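Local coordinates for cytochrome P450 (Bacillus megaterium, PDB 5L92), which binds heme and the steroid corticosterone and, as a cytochrome P450, probably acts as a monooxygenase that oxidises steroids, at residues Lys109-Glu112 / Pro113-Ala116; Leu366-Leu369 / Ile370-Pro374. All blocks are in the same frame, centred on the assembly; numbering follows the deposited sequence.

Contact 1 (Lys109-Glu112 / Pro113-Ala116)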
loop_
_atom_site.group_PDB
_atom_site.type_symbol
_atom_site.label_atom_id
_atom_site.label_comp_id
_atom_site.label_asym_id
_atom_site.label_seq_id
_atom_site.Cartn_x
_atom_site.Cartn_y
_atom_site.Cartn_z
ATOM N N LYS A 109 8.168 17.261 -2.714
ATOM C CA LYS A 109 9.005 17.656 -3.846
ATOM C C LYS A 109 10.430 17.969 -3.401
ATOM O O LYS A 109 11.371 17.870 -4.201
ATOM C CB LYS A 109 8.389 18.869 -4.549
ATOM C CG LYS A 109 8.959 19.145 -5.938
ATOM C CD LYS A 109 8.610 20.546 -6.435
ATOM C CE LYS A 109 9.326 20.847 -7.748
ATOM N NZ LYS A 109 9.277 22.298 -8.071
ATOM N N ALA A 110 10.603 18.355 -2.135
ATOM C CA ALA A 110 11.934 18.458 -1.549
ATOM C C ALA A 110 12.703 17.145 -1.602
ATOM O O ALA A 110 13.939 17.151 -1.599
ATOM C CB ALA A 110 11.818 18.921 -0.090
ATOM N N TRP A 111 12.011 16.011 -1.612
ATOM C CA TRP A 111 12.704 14.727 -1.602
ATOM C C TRP A 111 13.108 14.239 -2.990
ATOM O O TRP A 111 13.813 13.228 -3.089
ATOM C CB TRP A 111 11.836 13.656 -0.948
ATOM C CG TRP A 111 11.790 13.736 0.548
ATOM C CD1 TRP A 111 10.945 14.497 1.310
ATOM C CD2 TRP A 111 12.624 13.022 1.461
ATOM N NE1 TRP A 111 11.215 14.301 2.640
ATOM C CE2 TRP A 111 12.244 13.401 2.757
ATOM C CE3 TRP A 111 13.652 12.094 1.307
ATOM C CZ2 TRP A 111 12.860 12.892 3.891
ATOM C CZ3 TRP A 111 14.254 11.583 2.428
ATOM C CH2 TRP A 111 13.861 11.987 3.707
ATOM N N GLU A 112 12.702 14.929 -4.057
ATOM C CA GLU A 112 13.002 14.436 -5.401
ATOM C C GLU A 112 14.480 14.185 -5.622
ATOM O O GLU A 112 14.830 13.087 -6.094
ATOM C CB GLU A 112 12.463 15.405 -6.455
ATOM C CG GLU A 112 10.976 15.277 -6.690
ATOM C CD GLU A 112 10.554 15.832 -8.044
ATOM O OE1 GLU A 112 11.139 15.420 -9.085
ATOM O OE2 GLU A 112 9.646 16.695 -8.061
ATOM N N PRO A 113 15.394 15.121 -5.305
ATOM C CA PRO A 113 16.820 14.870 -5.590
ATOM C C PRO A 113 17.404 13.752 -4.756
ATOM O O PRO A 113 18.316 13.059 -5.224
ATOM C CB PRO A 113 17.499 16.224 -5.286
ATOM C CG PRO A 113 16.371 17.233 -5.200
ATOM C CD PRO A 113 15.192 16.431 -4.676
ATOM N N LYS A 114 16.924 13.565 -3.524
ATOM C CA LYS A 114 17.299 12.378 -2.764
ATOM C C LYS A 114 16.826 11.115 -3.481
ATOM O O LYS A 114 17.587 10.158 -3.660
ATOM C CB LYS A 114 16.714 12.432 -1.340
ATOM C CG LYS A 114 17.336 13.455 -0.430
ATOM C CD LYS A 114 16.746 13.414 0.988
ATOM C CE LYS A 114 17.331 14.527 1.845
ATOM N NZ LYS A 114 16.619 14.714 3.150
ATOM N N ILE A 115 15.564 11.097 -3.900
ATOM C CA ILE A 115 15.026 9.902 -4.552
ATOM C C ILE A 115 15.809 9.606 -5.823
ATOM O O ILE A 115 16.168 8.451 -6.101
ATOM C CB ILE A 115 13.519 10.081 -4.819
ATOM C CG1 ILE A 115 12.767 10.098 -3.479
ATOM C CG2 ILE A 115 12.962 8.928 -5.709
ATOM C CD1 ILE A 115 11.427 10.814 -3.473
ATOM N N ALA A 116 16.148 10.646 -6.585
ATOM C CA ALA A 116 16.842 10.394 -7.844
ATOM C C ALA A 116 18.229 9.821 -7.584
ATOM O O ALA A 116 18.706 8.979 -8.354
ATOM C CB ALA A 116 16.884 11.679 -8.701
#
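W111 and K114 meet where the chain rounds a type I beta turn, K109 to E112, and enters helix 112-125, the D helix of the P450 fold. The lysine chain runs fully extended beyond CG and lies over one face of the indole: K114 CD packs 3.4 Å from W111 CE3, and K114 NZ ends 4.1 Å from the centroid of the six-membered ring, only 17° off the ring normal. That is a cation-pi contact, with the ammonium nitrogen offset toward the rim. In the backbone the first helical bonds form here, I115 N to W111 O at 2.9 Å, nearly straight, and A116 N to E112 O at 2.8 Å, a little more bent. P113 suits this first turn, since it has no N-H to give, and its CD sits 3.4 Å from A110 O.

The tight side is at I115. With CG1 anti to its own carbonyl carbon (chi1 -68°), it tucks CG1 3.3 Å from W111 O, brings CD1 3.8 Å from W111 CB, and packs on L142 and V146 of helix 141-151 and I360 and I364 of helix 355-372. By contrast, A110, P113 and K114 are on the solvent side. W111 lies between the two, its side chain also reaching D149 and I150. Replacing W111 with an alanine would probably leave the K114 ammonium without its aromatic face and uncover D149 and I150. Chemically, the turn pairs aliphatic burial at I115 with a cation-pi contact at the surface, where the ammonium is probably also partly solvated.

Contact 2 (Leu366-Leu369 / Ile370-Pro374)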
loop_
_atom_site.group_PDB
_atom_site.type_symbol
_atom_site.label_atom_id
_atom_site.label_comp_id
_atom_site.label_asym_id
_atom_site.label_seq_id
_atom_site.Cartn_x
_atom_site.Cartn_y
_atom_site.Cartn_z
ATOM N N LEU A 366 10.582 4.880 -12.152
ATOM C CA LEU A 366 10.149 4.258 -13.399
ATOM C C LEU A 366 10.718 4.986 -14.615
ATOM O O LEU A 366 11.131 4.334 -15.578
ATOM C CB LEU A 366 8.642 4.205 -13.458
ATOM C CG LEU A 366 8.016 3.159 -12.519
ATOM C CD1 LEU A 366 6.545 3.414 -12.358
ATOM C CD2 LEU A 366 8.284 1.751 -12.984
ATOM N N ALA A 367 10.787 6.325 -14.569
ATOM C CA ALA A 367 11.302 7.100 -15.699
ATOM C C ALA A 367 12.748 6.729 -15.975
ATOM O O ALA A 367 13.172 6.616 -17.132
ATOM C CB ALA A 367 11.181 8.598 -15.413
ATOM N N GLU A 368 13.508 6.488 -14.917
ATOM C CA GLU A 368 14.909 6.151 -15.083
ATOM C C GLU A 368 15.052 4.726 -15.596
ATOM O O GLU A 368 15.850 4.459 -16.496
ATOM C CB GLU A 368 15.628 6.358 -13.758
ATOM C CG GLU A 368 17.094 6.161 -13.808
ATOM C CD GLU A 368 17.798 7.218 -14.632
ATOM O OE1 GLU A 368 17.273 8.346 -14.746
ATOM O OE2 GLU A 368 18.877 6.912 -15.178
ATOM N N LEU A 369 14.265 3.797 -15.062
ATOM C CA LEU A 369 14.279 2.445 -15.604
ATOM C C LEU A 369 13.986 2.443 -17.095
ATOM O O LEU A 369 14.655 1.757 -17.882
ATOM C CB LEU A 369 13.247 1.592 -14.883
ATOM C CG LEU A 369 13.740 0.705 -13.778
ATOM C CD1 LEU A 369 12.526 -0.040 -13.272
ATOM C CD2 LEU A 369 14.818 -0.227 -14.298
ATOM N N ILE A 370 12.931 3.148 -17.490
ATOM C CA ILE A 370 12.507 3.120 -18.879
ATOM C C ILE A 370 13.544 3.806 -19.756
ATOM O O ILE A 370 13.800 3.378 -20.884
ATOM C CB ILE A 370 11.111 3.764 -19.012
ATOM C CG1 ILE A 370 10.077 2.899 -18.291
ATOM C CG2 ILE A 370 10.747 3.944 -20.460
ATOM C CD1 ILE A 370 8.797 3.648 -18.011
ATOM N N ASP A 371 14.176 4.865 -19.246
ATOM C CA ASP A 371 15.145 5.607 -20.053
ATOM C C ASP A 371 16.401 4.781 -20.295
ATOM O O ASP A 371 16.995 4.850 -21.373
ATOM C CB ASP A 371 15.498 6.929 -19.366
ATOM C CG ASP A 371 16.368 7.824 -20.241
ATOM O OD1 ASP A 371 15.821 8.529 -21.125
ATOM O OD2 ASP A 371 17.598 7.801 -20.053
ATOM N N ARG A 372 16.797 3.989 -19.324
ATOM C CA ARG A 372 17.967 3.150 -19.424
ATOM C C ARG A 372 17.807 1.847 -20.133
ATOM O O ARG A 372 18.709 1.422 -20.764
ATOM C CB ARG A 372 18.497 2.803 -18.040
ATOM C CG ARG A 372 18.856 3.994 -17.198
ATOM C CD ARG A 372 20.103 3.769 -16.420
ATOM N NE ARG A 372 20.339 4.807 -15.449
ATOM C CZ ARG A 372 21.225 4.699 -14.483
ATOM N NH1 ARG A 372 21.939 3.619 -14.377
ATOM N NH2 ARG A 372 21.404 5.677 -13.645
ATOM N N TYR A 373 16.673 1.201 -19.994
ATOM C CA TYR A 373 16.454 -0.102 -20.585
ATOM C C TYR A 373 15.183 -0.200 -21.444
ATOM O O TYR A 373 14.276 -0.917 -21.148
ATOM C CB TYR A 373 16.466 -1.159 -19.476
ATOM C CG TYR A 373 17.587 -0.990 -18.485
ATOM C CD1 TYR A 373 18.885 -1.045 -18.890
ATOM C CD2 TYR A 373 17.344 -0.768 -17.149
ATOM C CE1 TYR A 373 19.901 -0.882 -18.015
ATOM C CE2 TYR A 373 18.369 -0.608 -16.261
ATOM C CZ TYR A 373 19.639 -0.654 -16.712
ATOM O OH TYR A 373 20.669 -0.496 -15.882
ATOM N N PRO A 374 15.209 0.580 -22.580
ATOM C CA PRO A 374 13.999 0.527 -23.400
ATOM C C PRO A 374 13.645 -0.803 -24.066
ATOM O O PRO A 374 12.548 -0.957 -24.475
ATOM C CB PRO A 374 14.237 1.575 -24.469
ATOM C CG PRO A 374 15.668 1.681 -24.605
ATOM C CD PRO A 374 16.183 1.543 -23.252
#
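E368 and R372 form an i to i+4 salt bridge on the last turns of helix 355-372, the L helix that follows the heme-ligating cysteine in the P450 fold. E368 sends CG anti to its backbone N (chi1 -175°) and then bends at chi2, which swings the carboxylate along the helix toward R372. The arginine bends at chi2 as well. Its NE gives a nearly straight bond of 2.6 Å to E368 OE2, which accepts through its anti lone pair; R372 NH2 adds a weak second bond to that same oxygen at 3.2 Å. OE2 lies at the guanidinium edge, close to its plane, while the two flat groups stand 89° apart, an arrangement in which OE2 takes both donors rather than each carboxylate oxygen pairing with its own. N120 and L123 of helix 112-125 pack against E368.

On the buried flank, I370 CG1 rests 3.2 Å from L366 O, the carbonyl that its own N-H bonds. L369, its chi1 (-98°) away from the usual staggered positions, presses on I255 of helix 247-260.

Y373 is where helical backbone angles stop, although its N still bonds L369 O at 3.0 Å. R372 CB sits over the centre of one face of its ring, and L369 CD2 meets the edge in plane, 3.8 Å from Y373 CD2.

Overall arrangement
Following the chain from the N terminus, contact 1 comes first, where the turn after helix 105-109 leads into helix 112-125; contact 2 comes much later, at the close of helix 355-372. Each is local and closes only a helical turn, and they follow in series without nesting or crossing. Their centres lie about 17 Å apart and their nearest atoms about 6 Å, without touching. The two helices themselves pack together, running in the same sense: I115 of contact 1 meets I360 and I364, while R372 of contact 2 meets L123. Helix 141-151 flanks the first site; helices 247-260 and 275-285 flank the second.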